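Local structure of PrgA (Enterococcus faecalis, 6Z9K) at residues A[117-129]-A[137-149]. The protein provides surface exclusion against unwanted conjugation as a cell-wall-attached protein reaching far outside the cell, of which this is the CAP domain. Numbering follows the deposited sequence.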
loop_
_atom_site.group_PDB
_atom_site.type_symbol
_atom_site.label_atom_id
_atom_site.label_comp_id
_atom_site.label_asym_id
_atom_site.label_seq_id
_atom_site.Cartn_x
_atom_site.Cartn_y
_atom_site.Cartn_z
ATOM N N GLU A 117 -7.014 17.287 -6.553
ATOM C CA GLU A 117 -6.987 17.350 -5.076
ATOM C C GLU A 117 -5.823 16.516 -4.543
ATOM O O GLU A 117 -5.659 15.351 -4.969
ATOM C CB GLU A 117 -8.330 16.836 -4.540
ATOM C CG GLU A 117 -8.323 16.696 -3.035
ATOM C CD GLU A 117 -8.135 18.063 -2.399
ATOM O OE1 GLU A 117 -8.928 18.945 -2.753
ATOM O OE2 GLU A 117 -7.181 18.261 -1.613
ATOM N N TYR A 118 -5.062 17.031 -3.585
ATOM C CA TYR A 118 -3.901 16.309 -3.020
ATOM C C TYR A 118 -4.371 15.532 -1.792
ATOM O O TYR A 118 -3.816 14.512 -1.551
ATOM C CB TYR A 118 -2.776 17.265 -2.628
ATOM C CG TYR A 118 -1.496 16.647 -2.104
ATOM C CD1 TYR A 118 -0.699 15.811 -2.903
ATOM C CD2 TYR A 118 -1.024 16.992 -0.843
ATOM C CE1 TYR A 118 0.521 15.326 -2.465
ATOM C CE2 TYR A 118 0.174 16.484 -0.370
ATOM C CZ TYR A 118 0.934 15.646 -1.180
ATOM O OH TYR A 118 2.115 15.144 -0.745
ATOM N N MET A 119 -5.307 16.031 -1.012
ATOM C CA MET A 119 -5.718 15.356 0.244
ATOM C C MET A 119 -6.724 14.256 -0.082
ATOM O O MET A 119 -7.184 14.142 -1.224
ATOM C CB MET A 119 -6.366 16.373 1.170
ATOM C CG MET A 119 -5.452 17.502 1.507
ATOM S SD MET A 119 -6.345 18.694 2.526
ATOM C CE MET A 119 -7.610 19.316 1.424
ATOM N N HIS A 120 -7.018 13.419 0.902
ATOM C CA HIS A 120 -8.133 12.450 0.807
ATOM C C HIS A 120 -9.374 13.160 0.270
ATOM O O HIS A 120 -9.749 14.205 0.801
ATOM C CB HIS A 120 -8.469 11.821 2.140
ATOM C CG HIS A 120 -7.325 11.112 2.782
ATOM N ND1 HIS A 120 -6.716 10.022 2.216
ATOM C CD2 HIS A 120 -6.612 11.411 3.890
ATOM C CE1 HIS A 120 -5.750 9.574 3.048
ATOM N NE2 HIS A 120 -5.672 10.430 4.067
ATOM N N ASP A 121 -10.068 12.522 -0.675
ATOM C CA ASP A 121 -11.372 13.008 -1.181
ATOM C C ASP A 121 -12.439 12.239 -0.403
ATOM O O ASP A 121 -12.777 11.124 -0.778
ATOM C CB ASP A 121 -11.454 12.811 -2.688
ATOM C CG ASP A 121 -12.732 13.401 -3.292
ATOM O OD1 ASP A 121 -13.727 13.613 -2.522
ATOM O OD2 ASP A 121 -12.732 13.654 -4.508
ATOM N N VAL A 122 -12.842 12.766 0.729
ATOM C CA VAL A 122 -13.751 12.026 1.640
ATOM C C VAL A 122 -15.091 11.831 0.959
ATOM O O VAL A 122 -15.720 10.864 1.211
ATOM C CB VAL A 122 -13.901 12.690 3.029
ATOM C CG1 VAL A 122 -12.546 12.695 3.747
ATOM C CG2 VAL A 122 -14.443 14.076 3.012
ATOM N N ILE A 123 -15.532 12.743 0.106
ATOM C CA ILE A 123 -16.822 12.562 -0.616
ATOM C C ILE A 123 -16.679 11.354 -1.532
ATOM O O ILE A 123 -17.575 10.496 -1.568
ATOM C CB ILE A 123 -17.183 13.809 -1.423
ATOM C CG1 ILE A 123 -17.557 14.922 -0.454
ATOM C CG2 ILE A 123 -18.284 13.485 -2.416
ATOM C CD1 ILE A 123 -17.792 16.203 -1.092
ATOM N N ALA A 124 -15.571 11.238 -2.237
ATOM C CA ALA A 124 -15.288 10.108 -3.126
ATOM C C ALA A 124 -15.221 8.800 -2.322
ATOM O O ALA A 124 -15.760 7.748 -2.767
ATOM C CB ALA A 124 -13.973 10.291 -3.830
ATOM N N ILE A 125 -14.523 8.807 -1.190
ATOM C CA ILE A 125 -14.338 7.568 -0.415
ATOM C C ILE A 125 -15.685 7.059 0.078
ATOM O O ILE A 125 -15.963 5.866 -0.051
ATOM C CB ILE A 125 -13.330 7.847 0.719
ATOM C CG1 ILE A 125 -11.929 8.145 0.149
ATOM C CG2 ILE A 125 -13.283 6.687 1.693
ATOM C CD1 ILE A 125 -10.980 8.820 1.151
ATOM N N ASN A 126 -16.499 7.935 0.655
ATOM C CA ASN A 126 -17.817 7.526 1.173
ATOM C C ASN A 126 -18.792 7.156 0.051
ATOM O O ASN A 126 -19.568 6.219 0.248
ATOM C CB ASN A 126 -18.364 8.605 2.072
ATOM C CG ASN A 126 -17.611 8.623 3.386
ATOM O OD1 ASN A 126 -17.496 7.586 4.021
ATOM N ND2 ASN A 126 -17.093 9.779 3.801
ATOM N N LYS A 127 -18.688 7.813 -1.090
ATOM C CA LYS A 127 -19.574 7.436 -2.214
ATOM C C LYS A 127 -19.207 6.019 -2.671
ATOM O O LYS A 127 -20.102 5.175 -2.914
ATOM C CB LYS A 127 -19.428 8.419 -3.364
ATOM C CG LYS A 127 -20.336 8.186 -4.556
ATOM C CD LYS A 127 -20.081 9.192 -5.677
ATOM C CE LYS A 127 -21.225 9.285 -6.658
ATOM N NZ LYS A 127 -21.396 8.078 -7.517
ATOM N N ALA A 128 -17.943 5.752 -2.868
ATOM C CA ALA A 128 -17.438 4.418 -3.229
ATOM C C ALA A 128 -17.854 3.412 -2.149
ATOM O O ALA A 128 -18.240 2.297 -2.466
ATOM C CB ALA A 128 -15.938 4.437 -3.422
ATOM N N ALA A 129 -17.699 3.783 -0.889
ATOM C CA ALA A 129 -18.030 2.859 0.208
ATOM C C ALA A 129 -19.496 2.468 0.081
ATOM O O ALA A 129 -19.821 1.262 0.033
ATOM C CB ALA A 129 -17.721 3.515 1.519
ATOM N N TYR A 137 -18.624 7.196 6.669
ATOM C CA TYR A 137 -18.197 8.023 7.827
ATOM C C TYR A 137 -18.143 9.451 7.299
ATOM O O TYR A 137 -17.116 9.878 6.838
ATOM C CB TYR A 137 -16.855 7.524 8.336
ATOM C CG TYR A 137 -16.892 6.069 8.735
ATOM C CD1 TYR A 137 -16.665 5.071 7.814
ATOM C CD2 TYR A 137 -17.240 5.686 10.018
ATOM C CE1 TYR A 137 -16.751 3.726 8.137
ATOM C CE2 TYR A 137 -17.272 4.350 10.382
ATOM C CZ TYR A 137 -17.066 3.359 9.441
ATOM O OH TYR A 137 -17.144 2.058 9.869
ATOM N N PRO A 138 -19.268 10.174 7.276
ATOM C CA PRO A 138 -19.353 11.499 6.632
ATOM C C PRO A 138 -18.229 12.435 7.083
ATOM O O PRO A 138 -17.989 12.541 8.272
ATOM C CB PRO A 138 -20.720 11.965 7.124
ATOM C CG PRO A 138 -21.528 10.671 7.158
ATOM C CD PRO A 138 -20.550 9.727 7.832
ATOM N N GLY A 139 -17.474 12.948 6.120
ATOM C CA GLY A 139 -16.378 13.905 6.367
ATOM C C GLY A 139 -15.064 13.280 6.786
ATOM O O GLY A 139 -14.087 14.049 6.948
ATOM N N MET A 140 -15.029 11.962 6.983
ATOM C CA MET A 140 -13.869 11.251 7.530
ATOM C C MET A 140 -13.397 10.240 6.495
ATOM O O MET A 140 -14.156 9.837 5.575
ATOM C CB MET A 140 -14.211 10.503 8.829
ATOM C CG MET A 140 -15.007 11.309 9.795
ATOM S SD MET A 140 -14.027 12.644 10.457
ATOM C CE MET A 140 -12.838 11.767 11.463
ATOM N N ASN A 141 -12.208 9.777 6.724
ATOM C CA ASN A 141 -11.590 8.722 5.897
ATOM C C ASN A 141 -11.036 7.639 6.840
ATOM O O ASN A 141 -10.028 7.871 7.475
ATOM C CB ASN A 141 -10.448 9.304 5.082
ATOM C CG ASN A 141 -9.494 8.230 4.654
ATOM O OD1 ASN A 141 -9.924 7.175 4.188
ATOM N ND2 ASN A 141 -8.207 8.508 4.813
ATOM N N TYR A 142 -11.651 6.466 6.884
ATOM C CA TYR A 142 -11.039 5.318 7.587
ATOM C C TYR A 142 -10.746 4.195 6.607
ATOM O O TYR A 142 -10.609 3.066 7.071
ATOM C CB TYR A 142 -11.933 4.728 8.671
ATOM C CG TYR A 142 -12.339 5.736 9.699
ATOM C CD1 TYR A 142 -11.418 6.656 10.193
ATOM C CD2 TYR A 142 -13.628 5.750 10.171
ATOM C CE1 TYR A 142 -11.805 7.622 11.122
ATOM C CE2 TYR A 142 -14.000 6.653 11.163
ATOM C CZ TYR A 142 -13.102 7.621 11.588
ATOM O OH TYR A 142 -13.496 8.555 12.524
ATOM N N TYR A 143 -10.543 4.468 5.329
ATOM C CA TYR A 143 -10.293 3.413 4.335
ATOM C C TYR A 143 -8.956 3.585 3.609
ATOM O O TYR A 143 -8.432 2.588 3.151
ATOM C CB TYR A 143 -11.417 3.420 3.300
ATOM C CG TYR A 143 -12.731 2.917 3.831
ATOM C CD1 TYR A 143 -12.907 1.592 4.154
ATOM C CD2 TYR A 143 -13.815 3.790 4.021
ATOM C CE1 TYR A 143 -14.101 1.112 4.645
ATOM C CE2 TYR A 143 -15.026 3.316 4.488
ATOM C CZ TYR A 143 -15.181 1.971 4.785
ATOM O OH TYR A 143 -16.366 1.492 5.245
ATOM N N GLU A 144 -8.496 4.838 3.431
ATOM C CA GLU A 144 -7.417 5.143 2.478
ATOM C C GLU A 144 -6.127 5.629 3.141
ATOM O O GLU A 144 -6.152 6.517 4.016
ATOM C CB GLU A 144 -7.950 6.199 1.495
ATOM C CG GLU A 144 -6.912 6.714 0.519
ATOM C CD GLU A 144 -7.514 7.707 -0.463
ATOM O OE1 GLU A 144 -7.548 8.893 -0.140
ATOM O OE2 GLU A 144 -8.009 7.208 -1.488
ATOM N N ASN A 145 -4.999 5.102 2.670
ATOM C CA ASN A 145 -3.644 5.691 2.825
ATOM C C ASN A 145 -3.228 6.139 1.421
ATOM O O ASN A 145 -3.186 5.335 0.519
ATOM C CB ASN A 145 -2.705 4.693 3.498
ATOM C CG ASN A 145 -3.066 4.493 4.950
ATOM O OD1 ASN A 145 -2.772 5.358 5.789
ATOM N ND2 ASN A 145 -3.706 3.365 5.269
ATOM N N LEU A 146 -2.949 7.421 1.271
ATOM C CA LEU A 146 -2.752 8.026 -0.053
ATOM C C LEU A 146 -1.297 8.466 -0.208
ATOM O O LEU A 146 -0.791 9.151 0.651
ATOM C CB LEU A 146 -3.719 9.216 -0.145
ATOM C CG LEU A 146 -3.821 9.990 -1.432
ATOM C CD1 LEU A 146 -4.303 9.110 -2.569
ATOM C CD2 LEU A 146 -4.756 11.171 -1.213
ATOM N N GLY A 147 -0.683 8.060 -1.294
ATOM C CA GLY A 147 0.662 8.516 -1.669
ATOM C C GLY A 147 0.623 9.400 -2.873
ATOM O O GLY A 147 0.282 8.924 -3.921
ATOM N N GLY A 148 0.989 10.674 -2.748
ATOM C CA GLY A 148 0.963 11.571 -3.896
ATOM C C GLY A 148 2.355 12.046 -4.236
ATOM O O GLY A 148 3.102 12.075 -3.319
ATOM N N GLY A 149 2.655 12.117 -5.518
ATOM C CA GLY A 149 3.900 12.714 -6.033
ATOM C C GLY A 149 5.059 11.726 -6.012
ATOM O O GLY A 149 6.229 12.175 -6.023
HETATM O O HOH W 1 -9.059 10.192 -2.191
HETATM O O HOH W 2 -14.683 7.206 5.115
HETATM O O HOH W 3 -17.731 12.930 3.245
#
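H120 turns one imidazole face to the N141 amide, which is tilted 45° from the ring and sets ND2 3.1 Å above its centre. At the ring's edge ND1 donates to E144 OE1 (2.7 Å, 173°), within the ring plane and on the anti lone pair of the carboxylate oxygen. E144 reaches it with an extended chain, CG anti to the backbone N (chi1 175°); its OE2 is hydrogen-bonded to H213 ND1, so one carboxylate bridges two histidines. The N141 amide is gripped at both ends: OD1 takes Y143 N from above its carbonyl plane, an Asx turn, and E144 N in plane on a lone pair, an Asx motif, while ND2 donates to E144 O. I125 lies alongside Y143, its CG2 3.8 Å from CD2, and packs CD1 against N141 OD1. Farther along the helix, N126 clasps the type II turn 137-140: OD1 takes Y137 N (2.9 Å), and ND2 gives to Y137 O (3.0 Å) from the face opposite M140 N. I125 and the H120-E144 bond join helix and preceding loop to the start of strand 144-148. H120, about 3 Å from the magnesium ion bound at L146 and H185, probably lines with E144 and H185 the polar cleft characteristic of CAP domains.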